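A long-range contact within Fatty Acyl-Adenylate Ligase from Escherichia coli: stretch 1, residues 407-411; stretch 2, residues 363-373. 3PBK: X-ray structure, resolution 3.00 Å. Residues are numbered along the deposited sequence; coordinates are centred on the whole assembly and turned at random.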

# COMPACT_ATOMS: atom_id res chain seq x y z
N GLU A 407 -4.68 -19.75 -19.66
CA GLU A 407 -3.37 -19.39 -19.17
C GLU A 407 -2.61 -18.63 -20.23
O GLU A 407 -2.78 -18.90 -21.43
CB GLU A 407 -2.55 -20.60 -18.76
CG GLU A 407 -2.79 -21.02 -17.34
CD GLU A 407 -1.74 -21.98 -16.84
OE1 GLU A 407 -0.94 -22.50 -17.67
OE2 GLU A 407 -1.74 -22.22 -15.61
N ARG A 408 -1.79 -17.69 -19.78
CA ARG A 408 -0.91 -16.89 -20.64
C ARG A 408 -1.67 -15.79 -21.36
O ARG A 408 -1.09 -15.01 -22.10
CB ARG A 408 -0.11 -17.77 -21.61
CG ARG A 408 0.61 -18.93 -20.93
CD ARG A 408 1.59 -19.63 -21.84
NE ARG A 408 2.97 -19.24 -21.54
CZ ARG A 408 3.89 -20.05 -21.00
NH1 ARG A 408 3.58 -21.31 -20.69
NH2 ARG A 408 5.12 -19.60 -20.77
N VAL A 409 -2.97 -15.71 -21.13
CA VAL A 409 -3.75 -14.62 -21.71
C VAL A 409 -3.89 -13.47 -20.71
O VAL A 409 -4.38 -13.67 -19.61
CB VAL A 409 -5.12 -15.11 -22.13
CG1 VAL A 409 -5.98 -13.93 -22.51
CG2 VAL A 409 -4.98 -16.05 -23.29
N VAL A 410 -3.44 -12.28 -21.08
CA VAL A 410 -3.51 -11.15 -20.17
C VAL A 410 -4.93 -10.59 -20.15
O VAL A 410 -5.55 -10.49 -21.20
CB VAL A 410 -2.54 -10.05 -20.56
CG1 VAL A 410 -2.67 -8.85 -19.63
CG2 VAL A 410 -1.11 -10.58 -20.55
N GLY A 411 -5.42 -10.26 -18.96
CA GLY A 411 -6.74 -9.67 -18.78
C GLY A 411 -6.94 -9.10 -17.38
O GLY A 411 -5.97 -8.98 -16.62
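Stretch 2 (363-373) ILEYQGKAVAP

Stretch 2 enters this contact as the last turn of a helix and leaves it as an extended strand-like segment that runs antiparallel to stretch 1: as stretch 2 goes from Gly 368 to Ala 370, its nearest partners go back from Val 410 to Arg 408. The helical part, Ile 363 to Gln 367, largely stays clear of stretch 1. Its one contributor is Leu 364, buried, with chi1 at t; the CA-to-CB bond points sideways, but the end of the side chain comes nearer, and Leu 364 CD1 packs on Val 410 CG2 at 3.8 Å. Val 410, also t, points toward stretch 2, so a short apolar contact joins the helix to the extended segment opposite.

The helix closes with Gln 367 N bonding to Ile 363 O at 3.1 Å, followed by weak bonds from Gly 368 N to Leu 364 O at 3.0 Å and from Lys 369 N to Ile 363 O at 3.5 Å. Gly 368 is the first residue to leave helical phi/psi, at 44/42, and its positive phi by itself favours glycine. An ideal CB here would lie 4.7 Å from Val 410 O, so it is the backbone turn, rather than lack of room against stretch 1, that speaks for glycine. With the turn made, Gly 368 O accepts a hydrogen bond from Val 410 N at 3.2 Å, with a nearly straight N-H...O angle of 163°.

Lys 369 has the extended phi/psi of -132/137 and forms a single beta bridge with Val 409, their CA atoms 4.7 Å apart. Lys 369 CA comes 3.3 Å from Arg 408 O in a CA-H...O contact, while the long side chain, m at chi1 and t thereafter, starts sideways and leads its end away. The CA-to-CB bond of Val 409 points away from stretch 2, leaving this pairing chiefly to backbone.

Ala 370 completes the bridge: Ala 370 N donates to Arg 408 O at 2.7 Å, again at 163°. Its small side chain lies beside that of Arg 408, CB to CB at 4.4 Å, and Ala 370 O, at the edge of the guanidinium, accepts a hydrogen bond from Arg 408 NE at 3.0 Å. Arg 408 thus grips both backbone polar atoms of one residue, with its own carbonyl and its side chain.

Beyond, Val 371 turns its CB away, and Val 371 CA lies 4.2 Å from Arg 408 NE. Ala 372 CB is 4.1 Å from Arg 408 NH2, the last contact before Pro 373 passes out of reach.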

# COMPACT_ATOMS: atom_id res chain seq x y z
N ILE A 363 4.92 -9.99 -28.44
CA ILE A 363 3.72 -10.80 -28.39
C ILE A 363 2.73 -10.30 -27.33
O ILE A 363 1.52 -10.42 -27.48
CB ILE A 363 4.06 -12.27 -28.17
CG1 ILE A 363 4.88 -12.78 -29.34
CG2 ILE A 363 2.79 -13.10 -28.04
CD1 ILE A 363 4.73 -14.25 -29.56
N LEU A 364 3.26 -9.70 -26.27
CA LEU A 364 2.42 -9.13 -25.23
C LEU A 364 1.75 -7.84 -25.71
O LEU A 364 0.53 -7.67 -25.60
CB LEU A 364 3.30 -8.84 -24.01
CG LEU A 364 2.61 -8.42 -22.71
CD1 LEU A 364 2.32 -9.66 -21.90
CD2 LEU A 364 3.46 -7.44 -21.91
N GLU A 365 2.55 -6.92 -26.23
CA GLU A 365 2.04 -5.64 -26.69
C GLU A 365 1.02 -5.79 -27.80
O GLU A 365 -0.01 -5.12 -27.78
CB GLU A 365 3.20 -4.74 -27.12
CG GLU A 365 4.15 -4.43 -25.97
CD GLU A 365 5.33 -3.54 -26.34
OE1 GLU A 365 5.62 -3.33 -27.55
OE2 GLU A 365 5.99 -3.05 -25.38
N TYR A 366 1.29 -6.67 -28.76
CA TYR A 366 0.48 -6.76 -29.98
C TYR A 366 -0.66 -7.79 -29.93
O TYR A 366 -1.69 -7.62 -30.59
CB TYR A 366 1.37 -7.00 -31.20
CG TYR A 366 2.16 -5.78 -31.66
CD1 TYR A 366 3.46 -5.55 -31.20
CD2 TYR A 366 1.62 -4.87 -32.56
CE1 TYR A 366 4.19 -4.45 -31.62
CE2 TYR A 366 2.35 -3.76 -33.00
CZ TYR A 366 3.64 -3.56 -32.52
OH TYR A 366 4.38 -2.46 -32.94
N GLN A 367 -0.49 -8.84 -29.15
CA GLN A 367 -1.47 -9.93 -29.13
C GLN A 367 -1.97 -10.26 -27.72
O GLN A 367 -2.65 -11.27 -27.51
CB GLN A 367 -0.88 -11.17 -29.81
CG GLN A 367 -0.35 -10.87 -31.20
CD GLN A 367 0.50 -11.98 -31.77
OE1 GLN A 367 0.31 -13.16 -31.44
NE2 GLN A 367 1.45 -11.62 -32.63
N GLY A 368 -1.63 -9.40 -26.77
CA GLY A 368 -2.02 -9.60 -25.39
C GLY A 368 -1.87 -11.01 -24.85
O GLY A 368 -2.74 -11.50 -24.13
N LYS A 369 -0.76 -11.66 -25.17
CA LYS A 369 -0.47 -13.00 -24.68
C LYS A 369 0.95 -13.09 -24.12
O LYS A 369 1.90 -12.56 -24.70
CB LYS A 369 -0.67 -14.03 -25.79
CG LYS A 369 -2.12 -14.16 -26.27
CD LYS A 369 -2.24 -14.98 -27.55
CE LYS A 369 -3.71 -15.20 -27.95
NZ LYS A 369 -3.87 -15.99 -29.23
N ALA A 370 1.10 -13.76 -22.99
CA ALA A 370 2.40 -14.02 -22.39
C ALA A 370 2.94 -15.33 -22.94
O ALA A 370 2.53 -16.40 -22.49
CB ALA A 370 2.26 -14.12 -20.88
N VAL A 371 3.86 -15.26 -23.90
CA VAL A 371 4.52 -16.48 -24.36
C VAL A 371 6.01 -16.42 -24.06
O VAL A 371 6.57 -15.34 -23.84
CB VAL A 371 4.29 -16.74 -25.86
CG1 VAL A 371 3.04 -16.04 -26.31
CG2 VAL A 371 5.47 -16.26 -26.65
N ALA A 372 6.64 -17.59 -24.02
CA ALA A 372 8.04 -17.67 -23.64
C ALA A 372 8.91 -17.23 -24.81
O ALA A 372 8.63 -17.56 -25.96
CB ALA A 372 8.39 -19.06 -23.20
N PRO A 373 9.96 -16.45 -24.52
CA PRO A 373 10.84 -15.93 -25.57
C PRO A 373 11.37 -17.06 -26.41
O PRO A 373 11.91 -18.03 -25.88
CB PRO A 373 11.98 -15.27 -24.79
CG PRO A 373 11.38 -14.90 -23.49
CD PRO A 373 10.37 -15.97 -23.18